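Local coordinates for protein D-alanyl-D-alanine carboxypeptidase (Streptococcus pneumoniae R6, PDB 1XP4) that probably removes the C-terminal D-alanine from peptidoglycan precursor peptides as a serine-type D-Ala-D-Ala carboxypeptidase of the S11 family, helping to regulate cell wall synthesis, at residues 95-100 against 188-193; 43-48 against 178-183; 26-31 against 314-319. All blocks are in the same frame, centred on the assembly; numbering follows the deposited sequence.

Contact 1: residues 95-100 against 188-193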
# COMPACT_ATOMS: atom_id res chain seq x y z
N GLU A 95 13.37 13.69 -7.96
CA GLU A 95 14.59 13.44 -7.22
C GLU A 95 14.30 13.24 -5.73
O GLU A 95 14.80 12.29 -5.12
CB GLU A 95 15.58 14.58 -7.43
CG GLU A 95 15.99 14.73 -8.89
CD GLU A 95 17.15 15.68 -9.09
OE1 GLU A 95 17.00 16.89 -8.78
OE2 GLU A 95 18.21 15.21 -9.56
N LEU A 96 13.48 14.11 -5.17
CA LEU A 96 13.12 14.00 -3.76
C LEU A 96 12.28 12.75 -3.52
O LEU A 96 12.46 12.04 -2.52
CB LEU A 96 12.35 15.24 -3.31
CG LEU A 96 13.15 16.53 -3.40
CD1 LEU A 96 12.26 17.70 -3.03
CD2 LEU A 96 14.37 16.45 -2.48
N LEU A 97 11.38 12.47 -4.44
CA LEU A 97 10.53 11.29 -4.34
C LEU A 97 11.41 10.04 -4.26
O LEU A 97 11.18 9.15 -3.44
CB LEU A 97 9.62 11.20 -5.56
CG LEU A 97 8.13 11.10 -5.29
CD1 LEU A 97 7.41 10.97 -6.63
CD2 LEU A 97 7.83 9.91 -4.39
N GLU A 98 12.40 9.99 -5.13
CA GLU A 98 13.30 8.86 -5.17
C GLU A 98 14.09 8.83 -3.85
O GLU A 98 14.22 7.78 -3.23
CB GLU A 98 14.25 8.99 -6.37
CG GLU A 98 14.80 7.67 -6.89
CD GLU A 98 14.51 7.46 -8.37
OE1 GLU A 98 13.35 7.63 -8.78
OE2 GLU A 98 15.45 7.13 -9.13
N ALA A 99 14.59 9.99 -3.43
CA ALA A 99 15.35 10.08 -2.19
C ALA A 99 14.49 9.68 -0.98
O ALA A 99 14.98 9.04 -0.05
CB ALA A 99 15.88 11.49 -2.01
N THR A 100 13.22 10.07 -1.00
CA THR A 100 12.30 9.75 0.09
C THR A 100 12.02 8.25 0.23
O THR A 100 12.22 7.66 1.29
CB THR A 100 10.94 10.49 -0.08
OG1 THR A 100 11.13 11.89 0.10
CG2 THR A 100 9.94 10.00 0.94
N LEU A 188 5.71 1.71 -7.30
CA LEU A 188 6.49 0.50 -7.24
C LEU A 188 7.74 0.60 -8.11
O LEU A 188 8.75 -0.03 -7.81
CB LEU A 188 5.65 -0.71 -7.66
CG LEU A 188 4.55 -1.14 -6.67
CD1 LEU A 188 3.81 -2.35 -7.23
CD2 LEU A 188 5.15 -1.47 -5.30
N GLU A 189 7.69 1.38 -9.18
CA GLU A 189 8.86 1.54 -10.04
C GLU A 189 9.98 2.26 -9.29
O GLU A 189 11.10 2.33 -9.76
CB GLU A 189 8.51 2.30 -11.32
CG GLU A 189 7.60 1.53 -12.26
CD GLU A 189 8.13 0.14 -12.56
OE1 GLU A 189 9.20 0.01 -13.20
OE2 GLU A 189 7.46 -0.84 -12.16
N ILE A 190 9.67 2.80 -8.12
CA ILE A 190 10.69 3.48 -7.35
C ILE A 190 11.16 2.56 -6.23
O ILE A 190 12.32 2.16 -6.21
CB ILE A 190 10.16 4.81 -6.75
CG1 ILE A 190 9.73 5.76 -7.87
CG2 ILE A 190 11.24 5.46 -5.90
CD1 ILE A 190 9.06 7.01 -7.39
N THR A 191 10.26 2.21 -5.31
CA THR A 191 10.58 1.34 -4.16
C THR A 191 11.37 0.10 -4.60
O THR A 191 12.22 -0.42 -3.87
CB THR A 191 9.28 0.90 -3.42
OG1 THR A 191 8.44 0.16 -4.30
CG2 THR A 191 8.52 2.12 -2.91
N LYS A 192 11.06 -0.34 -5.81
CA LYS A 192 11.67 -1.49 -6.45
C LYS A 192 13.20 -1.35 -6.55
O LYS A 192 13.95 -2.26 -6.21
CB LYS A 192 11.05 -1.61 -7.85
CG LYS A 192 11.33 -2.86 -8.65
CD LYS A 192 10.64 -2.71 -10.01
CE LYS A 192 10.68 -3.98 -10.86
NZ LYS A 192 9.84 -5.09 -10.32
N LYS A 193 13.67 -0.19 -7.02
CA LYS A 193 15.10 0.05 -7.19
C LYS A 193 15.97 -0.19 -5.96
O LYS A 193 15.74 0.39 -4.90
CB LYS A 193 15.32 1.48 -7.66
CG LYS A 193 14.64 1.84 -8.94
CD LYS A 193 14.88 3.30 -9.27
CE LYS A 193 14.16 3.69 -10.55
NZ LYS A 193 14.33 5.14 -10.80
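The carboxylate of Glu-98 receives both Ile-190 and Lys-193 on the same side of its plane. CG1 and CG2 of Ile-190 approach that face from the OE1 end, each 4.2 Å from Glu-98 OE1. At the other end, Lys-193 NZ lies 2.8 Å from Glu-98 OE2, forming a salt bridge from a position well out of the carboxylate plane; OE2 is crowded in the model, so its position is less sure than usual, and the length of the bond with it. The same NZ is 3.4 Å from Glu-98 OE1. The lysine chain, extended beyond CG, runs nearly perpendicular to the glutamate. A bend at chi2 (124°) turns the glutamate's end nearer to segment 188-193, although its CB is not aimed there. Helix 93-103 here belongs to the helical part of a serine penicillin-recognising fold, and it leads directly to Ser-104, predicted to be an active-site residue. Ile-190 points its CB toward helix 93-103, and its CG2 rests 4.0 Å from Glu-98 CA, where the two backbones come nearest. Its CD1 extends to Leu-97 CD2 at 4.4 Å, a loose apolar touch. Tyr-52 of helix 44-57 is packed against both Leu-97 and Ile-190, which makes this pair part of a three-helix cluster. Within 95-100, Leu-96 O accepts from Thr-100 N and also from Thr-100 OG1, the hydroxyl standing 47° above the carbonyl plane.

Contact 2: residues 43-48 against 178-183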
# COMPACT_ATOMS: atom_id res chain seq x y z
N THR A 43 5.75 6.32 7.76
CA THR A 43 4.93 7.51 7.63
C THR A 43 4.99 8.11 6.22
O THR A 43 3.99 8.60 5.69
CB THR A 43 5.38 8.60 8.65
OG1 THR A 43 5.15 8.13 9.98
CG2 THR A 43 4.62 9.90 8.43
N LYS A 44 6.17 8.07 5.63
CA LYS A 44 6.38 8.63 4.30
C LYS A 44 5.47 8.08 3.20
O LYS A 44 5.45 8.60 2.09
CB LYS A 44 7.85 8.46 3.91
CG LYS A 44 8.81 9.17 4.85
CD LYS A 44 10.26 9.02 4.40
CE LYS A 44 11.21 9.88 5.23
NZ LYS A 44 11.37 9.39 6.63
N LEU A 45 4.71 7.03 3.50
CA LEU A 45 3.81 6.48 2.50
C LEU A 45 2.61 7.40 2.37
O LEU A 45 2.15 7.72 1.27
CB LEU A 45 3.34 5.08 2.89
CG LEU A 45 4.41 3.99 2.93
CD1 LEU A 45 3.75 2.66 3.28
CD2 LEU A 45 5.12 3.90 1.58
N ILE A 46 2.10 7.84 3.52
CA ILE A 46 0.96 8.74 3.49
C ILE A 46 1.44 9.99 2.76
O ILE A 46 0.75 10.53 1.90
CB ILE A 46 0.50 9.10 4.91
CG1 ILE A 46 0.38 7.83 5.76
CG2 ILE A 46 -0.86 9.79 4.84
CD1 ILE A 46 0.19 8.10 7.24
N THR A 47 2.65 10.44 3.10
CA THR A 47 3.25 11.62 2.49
C THR A 47 3.30 11.51 0.97
O THR A 47 2.82 12.39 0.25
CB THR A 47 4.69 11.84 2.99
OG1 THR A 47 4.68 12.12 4.40
CG2 THR A 47 5.35 12.99 2.25
N VAL A 48 3.89 10.42 0.51
CA VAL A 48 4.04 10.14 -0.90
C VAL A 48 2.71 10.05 -1.66
O VAL A 48 2.66 10.31 -2.87
CB VAL A 48 4.88 8.85 -1.08
CG1 VAL A 48 4.58 8.19 -2.41
CG2 VAL A 48 6.36 9.18 -0.99
N ARG A 178 -2.23 -0.28 0.71
CA ARG A 178 -3.13 -0.73 -0.35
C ARG A 178 -3.62 0.42 -1.22
O ARG A 178 -3.54 0.34 -2.45
CB ARG A 178 -4.32 -1.47 0.23
CG ARG A 178 -5.18 -2.11 -0.83
CD ARG A 178 -6.48 -2.68 -0.26
NE ARG A 178 -7.32 -3.23 -1.32
CZ ARG A 178 -8.60 -2.92 -1.49
NH1 ARG A 178 -9.20 -2.08 -0.66
NH2 ARG A 178 -9.28 -3.44 -2.50
N ASN A 179 -4.13 1.48 -0.61
CA ASN A 179 -4.63 2.60 -1.38
C ASN A 179 -3.56 3.21 -2.27
O ASN A 179 -3.83 3.60 -3.41
CB ASN A 179 -5.20 3.68 -0.45
CG ASN A 179 -6.43 3.21 0.27
OD1 ASN A 179 -7.14 2.34 -0.22
ND2 ASN A 179 -6.69 3.78 1.44
N LEU A 180 -2.33 3.28 -1.76
CA LEU A 180 -1.23 3.82 -2.53
C LEU A 180 -0.93 2.94 -3.76
O LEU A 180 -0.93 3.42 -4.89
CB LEU A 180 0.02 3.96 -1.66
CG LEU A 180 1.27 4.42 -2.41
CD1 LEU A 180 1.00 5.74 -3.11
CD2 LEU A 180 2.43 4.56 -1.45
N ILE A 181 -0.66 1.66 -3.53
CA ILE A 181 -0.34 0.74 -4.61
C ILE A 181 -1.44 0.61 -5.66
O ILE A 181 -1.16 0.58 -6.86
CB ILE A 181 -0.02 -0.67 -4.07
CG1 ILE A 181 1.28 -0.63 -3.27
CG2 ILE A 181 0.11 -1.66 -5.22
CD1 ILE A 181 1.63 -1.97 -2.63
N LYS A 182 -2.68 0.54 -5.21
CA LYS A 182 -3.81 0.40 -6.12
C LYS A 182 -4.09 1.65 -6.96
O LYS A 182 -4.44 1.54 -8.13
CB LYS A 182 -5.07 0.04 -5.34
CG LYS A 182 -5.51 -1.39 -5.54
CD LYS A 182 -6.58 -1.75 -4.54
CE LYS A 182 -7.30 -3.00 -4.95
NZ LYS A 182 -7.99 -2.78 -6.25
N LYS A 183 -3.93 2.82 -6.36
CA LYS A 183 -4.18 4.09 -7.04
C LYS A 183 -2.97 4.63 -7.83
O LYS A 183 -3.13 5.28 -8.86
CB LYS A 183 -4.64 5.13 -6.01
CG LYS A 183 -4.85 6.53 -6.55
CD LYS A 183 -5.93 6.59 -7.59
CE LYS A 183 -6.14 8.01 -8.08
NZ LYS A 183 -7.01 8.05 -9.30
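Leu-45 and Val-48, three residues apart on helix 44-57, both meet Leu-180 of helix 170-183. Taken in order, Lys-44 comes first and points to another side: its NZ bonds to Ser-41 OG, Asn-106 OD1 and Thr-145 O, and weakly to Ser-104 OG. Leu-45 follows and makes the nearest side-chain approach, its CD2 standing 4.1 Å from Leu-180 CD2. The two leucine chains meet roughly square to each other, so methyl meets methyl and the chains do not lie alongside one another. Leu-180 reaches across because its CG is anti to the backbone N (chi1 175°), on a CB already aimed at the other helix; its CD2 also comes within 4.2 Å of the carbonyl oxygen Leu-45 O. On its other flanks Leu-45 packs on Leu-223 and Lys-224, so it joins helix 170-183 to strand 220-228 of the sheet. One turn later Val-48 offers CG1 to the same methyl, 4.3 Å from Leu-180 CD2. At Leu-180 CD2 the two contacts open at close to 90°, so that methyl sits at the mouth of the notch between the leucine and the valine. With the closest CA pair, Leu-45 and Leu-180, 7.6 Å apart, the helices meet through these buried apolar ends, while a salt bridge from Lys-183 to Glu-56 ties the same two helices together farther along. The apolar side of the helix thus packs inward directly beside Lys-44, predicted to act with Ser-41 in an SxxK motif of the kind typical of penicillin-binding active sites.

Contact 3: residues 26-31 against 314-319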
# COMPACT_ATOMS: atom_id res chain seq x y z
N LYS A 26 -8.20 -8.62 1.53
CA LYS A 26 -8.54 -9.71 2.42
C LYS A 26 -7.39 -9.95 3.39
O LYS A 26 -6.22 -9.95 3.00
CB LYS A 26 -8.81 -10.99 1.63
CG LYS A 26 -9.08 -12.17 2.53
CD LYS A 26 -9.16 -13.47 1.75
CE LYS A 26 -9.24 -14.67 2.71
NZ LYS A 26 -10.45 -14.64 3.60
N ILE A 27 -7.73 -10.14 4.66
CA ILE A 27 -6.71 -10.37 5.68
C ILE A 27 -6.26 -11.83 5.72
O ILE A 27 -7.08 -12.74 5.86
CB ILE A 27 -7.25 -9.93 7.06
CG1 ILE A 27 -7.55 -8.43 7.03
CG2 ILE A 27 -6.24 -10.28 8.15
CD1 ILE A 27 -8.27 -7.90 8.25
N LEU A 28 -4.96 -12.04 5.60
CA LEU A 28 -4.40 -13.39 5.61
C LEU A 28 -3.74 -13.76 6.94
O LEU A 28 -3.67 -14.94 7.31
CB LEU A 28 -3.39 -13.53 4.47
CG LEU A 28 -3.91 -13.15 3.08
CD1 LEU A 28 -2.78 -13.27 2.07
CD2 LEU A 28 -5.07 -14.06 2.70
N TYR A 29 -3.23 -12.76 7.64
CA TYR A 29 -2.58 -12.97 8.92
C TYR A 29 -2.59 -11.70 9.75
O TYR A 29 -2.47 -10.59 9.22
CB TYR A 29 -1.13 -13.39 8.73
CG TYR A 29 -0.43 -13.59 10.06
CD1 TYR A 29 -0.58 -14.77 10.77
CD2 TYR A 29 0.30 -12.57 10.64
CE1 TYR A 29 -0.03 -14.93 12.03
CE2 TYR A 29 0.85 -12.71 11.90
CZ TYR A 29 0.68 -13.90 12.59
OH TYR A 29 1.21 -14.07 13.84
N GLU A 30 -2.70 -11.86 11.06
CA GLU A 30 -2.73 -10.70 11.92
C GLU A 30 -2.26 -11.04 13.33
O GLU A 30 -2.37 -12.18 13.78
CB GLU A 30 -4.15 -10.12 11.92
CG GLU A 30 -4.83 -9.97 13.27
CD GLU A 30 -5.14 -11.29 13.94
OE1 GLU A 30 -5.71 -12.18 13.28
OE2 GLU A 30 -4.82 -11.43 15.14
N LYS A 31 -1.72 -10.03 14.01
CA LYS A 31 -1.25 -10.15 15.38
C LYS A 31 -1.23 -8.75 15.98
O LYS A 31 -0.37 -7.94 15.65
CB LYS A 31 0.16 -10.75 15.43
CG LYS A 31 0.75 -10.73 16.83
CD LYS A 31 2.12 -11.34 16.87
CE LYS A 31 2.77 -11.09 18.22
NZ LYS A 31 4.11 -11.73 18.34
N TYR A 314 -9.76 -15.33 -10.30
CA TYR A 314 -9.19 -16.18 -9.25
C TYR A 314 -9.70 -15.72 -7.89
O TYR A 314 -10.14 -14.57 -7.73
CB TYR A 314 -7.65 -16.10 -9.25
CG TYR A 314 -6.97 -16.68 -10.46
CD1 TYR A 314 -6.94 -15.99 -11.67
CD2 TYR A 314 -6.34 -17.93 -10.40
CE1 TYR A 314 -6.29 -16.52 -12.79
CE2 TYR A 314 -5.69 -18.47 -11.51
CZ TYR A 314 -5.67 -17.76 -12.70
OH TYR A 314 -5.02 -18.29 -13.79
N LEU A 315 -9.64 -16.62 -6.92
CA LEU A 315 -10.08 -16.33 -5.55
C LEU A 315 -9.05 -16.90 -4.59
O LEU A 315 -8.37 -17.88 -4.91
CB LEU A 315 -11.42 -17.00 -5.25
CG LEU A 315 -12.64 -16.68 -6.10
CD1 LEU A 315 -13.78 -17.47 -5.55
CD2 LEU A 315 -12.97 -15.20 -6.07
N ILE A 316 -8.93 -16.28 -3.42
CA ILE A 316 -8.00 -16.78 -2.42
C ILE A 316 -8.69 -17.96 -1.76
O ILE A 316 -9.87 -17.89 -1.45
CB ILE A 316 -7.71 -15.73 -1.34
CG1 ILE A 316 -7.29 -14.41 -1.98
CG2 ILE A 316 -6.59 -16.21 -0.43
CD1 ILE A 316 -6.88 -13.39 -0.97
N GLU A 317 -7.97 -19.06 -1.57
CA GLU A 317 -8.54 -20.25 -0.95
C GLU A 317 -7.53 -20.89 -0.01
O GLU A 317 -6.37 -21.09 -0.37
CB GLU A 317 -8.97 -21.26 -2.02
CG GLU A 317 -9.65 -22.52 -1.49
CD GLU A 317 -9.98 -23.53 -2.58
OE1 GLU A 317 -9.08 -23.81 -3.42
OE2 GLU A 317 -11.12 -24.05 -2.61
N ARG A 318 -7.96 -21.18 1.21
CA ARG A 318 -7.19 -22.06 2.04
C ARG A 318 -7.03 -23.44 1.37
O ARG A 318 -7.82 -23.87 0.54
CB ARG A 318 -7.88 -22.14 3.39
CG ARG A 318 -6.98 -21.73 4.54
CD ARG A 318 -7.67 -21.89 5.89
NE ARG A 318 -6.88 -21.29 6.94
CZ ARG A 318 -7.25 -20.07 7.33
NH1 ARG A 318 -8.29 -19.50 6.79
NH2 ARG A 318 -6.59 -19.45 8.30
N VAL A 319 -5.88 -24.08 1.60
CA VAL A 319 -5.66 -25.37 0.96
C VAL A 319 -5.97 -26.55 1.89
O VAL A 319 -5.46 -26.65 2.98
CB VAL A 319 -4.16 -25.49 0.55
CG1 VAL A 319 -3.54 -24.13 0.23
CG2 VAL A 319 -3.32 -26.16 1.61
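The junction between the carboxypeptidase domain and the C-terminal domain runs through Lys-26, Leu-28 and Ile-316, at an outermost strand of the five-stranded antiparallel sheet. Ile-316, from strand 313-318, is the central side chain. Its CD1 lies 3.6 Å from Lys-26 CD and 4.0 Å from Lys-26 CB, so it lies against the aliphatic part of the lysine; the lysine and isoleucine chains run side by side in opposite senses. Leu-28 CD2 touches both CG2 and CD1 of Ile-316, each at 4.1 Å. The nearest CA atoms, Lys-26 and Ile-316, are 8.6 Å apart, too far for strand pairing, so the contact rests on side chains. Lys-26 leaves with CG anti to the backbone N (chi1 176°) and turns at chi4 (61°), its NZ ending in a salt bridge with Asp-353 and a hydrogen bond to Asp-355 O. Arg-318 NH1, 6.2 Å from Lys-26 NZ, pairs with Asp-355, and the two aspartates would be expected to offset the like charges. Leu-28 departs from extended geometry, with psi at -28°: together with Tyr-29 it faces Ala-19 in a classic beta bulge, and it packs on Ile-274 of helix 262-277. On the C-terminal side, Gly-360 pairs by backbone with Ile-27. A catalytic-domain sheet edge meeting a separate beta-rich domain in this way matches the two-domain build of PBP5-type carboxypeptidases.

Overall arrangement
Contacts 1 and 2 are interlocked along the chain, their segments alternating in the order 43-48, 95-100, 178-183, 188-193, and both lie inside the loop closed by contact 3. Their centres are 13 Å apart, and they touch directly: Thr-100 CG2 is 3.6 Å from Lys-44 CD, so helices 44-57 and 93-103 meet beside the predicted active-site lysine. Helices 170-183 and 188-191 follow each other and supply the second side of each contact. Contact 3 is centred about 22 Å from contact 2 and about 29 Å from contact 1, across the chain's centre from the latter. Two contacts thus lie within the catalytic domain's helical core, while the third joins that domain to the C-terminal one, away from the annotated sites.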